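Local coordinates for protein CalS11 (Micromonospora echinospora, PDB 3TOS) that binds S-adenosyl-L-homocysteine, glutamate and sodium and probably acts as an S-adenosylmethionine-dependent O-methyltransferase in calicheamicin biosynthesis, at residues T181-A186 with I203-L207. Sequence-based numbering, arbitrary orientation.
Sequences TVIALA and IRPYL
At the exit of helix 193-203, the CA-CB bond of I203 points toward 181-186: I203 CB lies 3.6 Å from I183 CD1, and with chi1 p and chi2 t I203 CD1 lies 3.8 Å from A186 CB. F76 of the neighbouring strand 72-76 also touches both I203 and A186. From R204 to Y206 the chain makes a single 3-10 turn, fixed by a 2.9 Å hydrogen bond from Y206 N to I203 O, while R204 points away from 181-186 and packs on L234 and W255. This is the return arm of a right-handed beta-alpha-beta crossover in the Rossmann-like methyltransferase domain: strand 183-188, helix 193-203, then the turn leading towards the parallel strand 211-215, at the end of the sheet remote from bound S-adenosyl-L-homocysteine. Y206 faces V182 with a CA-CA distance of 5.0 Å, and its carbonyl joins the two segments, accepting a nearly straight hydrogen bond from I183 N to Y206 O (2.9 Å, 167°) plus a CA-H...O contact from V182 CA to Y206 O (3.5 Å). With chi1 m, the Y206 ring turns its edge to T181, Y206 CD1 standing 3.3 Å from T181 O, which is also hydrogen-bonded to N227 of a second subunit; Y206 CB rests on I183 CD1 at 3.8 Å. Extended L207 (psi 148°) lies beside I183, CA-CA 5.3 Å, and its m,t rotamer brings L207 CD2 to 4.0 Å from I183 CB.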
loop_
_atom_site.group_PDB
_atom_site.type_symbol
_atom_site.label_atom_id
_atom_site.label_comp_id
_atom_site.label_asym_id
_atom_site.label_seq_id
_atom_site.Cartn_x
_atom_site.Cartn_y
_atom_site.Cartn_z
ATOM N N THR B 181 -17.777 30.512 11.639
ATOM C CA THR B 181 -16.666 30.277 10.707
ATOM C C THR B 181 -15.776 29.079 11.109
ATOM O O THR B 181 -15.345 28.943 12.292
ATOM C CB THR B 181 -15.742 31.527 10.633
ATOM O OG1 THR B 181 -16.508 32.616 10.122
ATOM C CG2 THR B 181 -14.483 31.266 9.781
ATOM N N VAL B 182 -15.558 28.188 10.151
ATOM C CA VAL B 182 -14.405 27.302 10.202
ATOM C C VAL B 182 -13.563 27.698 8.968
ATOM O O VAL B 182 -14.128 28.041 7.944
ATOM C CB VAL B 182 -14.795 25.791 10.138
ATOM C CG1 VAL B 182 -13.521 24.930 10.160
ATOM C CG2 VAL B 182 -15.709 25.404 11.303
ATOM N N ILE B 183 -12.237 27.744 9.075
ATOM C CA ILE B 183 -11.380 28.126 7.912
ATOM C C ILE B 183 -10.773 26.886 7.376
ATOM O O ILE B 183 -9.953 26.233 8.052
ATOM C CB ILE B 183 -10.276 29.135 8.325
ATOM C CG1 ILE B 183 -10.971 30.410 8.828
ATOM C CG2 ILE B 183 -9.274 29.429 7.084
ATOM C CD1 ILE B 183 -10.032 31.420 9.513
ATOM N N ALA B 184 -11.163 26.503 6.162
ATOM C CA ALA B 184 -10.537 25.347 5.507
ATOM C C ALA B 184 -9.192 25.664 4.849
ATOM O O ALA B 184 -8.250 24.869 4.937
ATOM C CB ALA B 184 -11.484 24.745 4.491
ATOM N N LEU B 185 -9.130 26.827 4.210
ATOM C CA LEU B 185 -7.916 27.224 3.479
ATOM C C LEU B 185 -7.719 28.726 3.707
ATOM O O LEU B 185 -8.617 29.527 3.460
ATOM C CB LEU B 185 -8.045 26.893 1.964
ATOM C CG LEU B 185 -6.966 27.446 1.008
ATOM C CD1 LEU B 185 -5.573 26.896 1.399
ATOM C CD2 LEU B 185 -7.345 27.086 -0.422
ATOM N N ALA B 186 -6.560 29.100 4.234
ATOM C CA ALA B 186 -6.187 30.498 4.504
ATOM C C ALA B 186 -4.978 30.785 3.640
ATOM O O ALA B 186 -3.896 30.177 3.847
ATOM C CB ALA B 186 -5.836 30.698 5.963
ATOM N N ILE B 203 -6.804 34.193 13.014
ATOM C CA ILE B 203 -7.474 33.046 12.427
ATOM C C ILE B 203 -7.307 31.769 13.247
ATOM O O ILE B 203 -8.066 30.818 13.033
ATOM C CB ILE B 203 -7.028 32.759 10.971
ATOM C CG1 ILE B 203 -5.555 32.342 10.927
ATOM C CG2 ILE B 203 -7.353 33.922 10.052
ATOM C CD1 ILE B 203 -5.141 31.784 9.562
ATOM N N ARG B 204 -6.372 31.746 14.202
ATOM C CA ARG B 204 -6.058 30.507 14.875
ATOM C C ARG B 204 -7.258 29.768 15.483
ATOM O O ARG B 204 -7.318 28.547 15.340
ATOM C CB ARG B 204 -4.979 30.732 15.973
ATOM C CG ARG B 204 -4.335 29.455 16.423
ATOM C CD ARG B 204 -3.177 29.665 17.350
ATOM N NE ARG B 204 -2.718 28.368 17.784
ATOM C CZ ARG B 204 -1.529 28.174 18.329
ATOM N NH1 ARG B 204 -0.714 29.226 18.499
ATOM N NH2 ARG B 204 -1.172 26.949 18.704
ATOM N N PRO B 205 -8.221 30.491 16.137
ATOM C CA PRO B 205 -9.285 29.710 16.810
ATOM C C PRO B 205 -10.264 29.071 15.822
ATOM O O PRO B 205 -11.134 28.293 16.218
ATOM C CB PRO B 205 -9.974 30.749 17.730
ATOM C CG PRO B 205 -9.064 31.899 17.815
ATOM C CD PRO B 205 -8.249 31.911 16.524
ATOM N N TYR B 206 -10.116 29.384 14.520
ATOM C CA TYR B 206 -11.119 28.944 13.533
ATOM C C TYR B 206 -10.578 27.859 12.625
ATOM O O TYR B 206 -11.273 27.378 11.748
ATOM C CB TYR B 206 -11.626 30.142 12.693
ATOM C CG TYR B 206 -12.216 31.178 13.607
ATOM C CD1 TYR B 206 -13.575 31.111 13.967
ATOM C CD2 TYR B 206 -11.434 32.231 14.111
ATOM C CE1 TYR B 206 -14.128 32.057 14.845
ATOM C CE2 TYR B 206 -11.987 33.148 14.978
ATOM C CZ TYR B 206 -13.314 33.080 15.334
ATOM O OH TYR B 206 -13.841 34.005 16.222
ATOM N N LEU B 207 -9.336 27.421 12.872
ATOM C CA LEU B 207 -8.709 26.352 12.075
ATOM C C LEU B 207 -9.040 24.991 12.712
ATOM O O LEU B 207 -9.186 24.893 13.939
ATOM C CB LEU B 207 -7.189 26.511 12.099
ATOM C CG LEU B 207 -6.692 27.814 11.428
ATOM C CD1 LEU B 207 -5.190 28.092 11.748
ATOM C CD2 LEU B 207 -6.922 27.740 9.898
#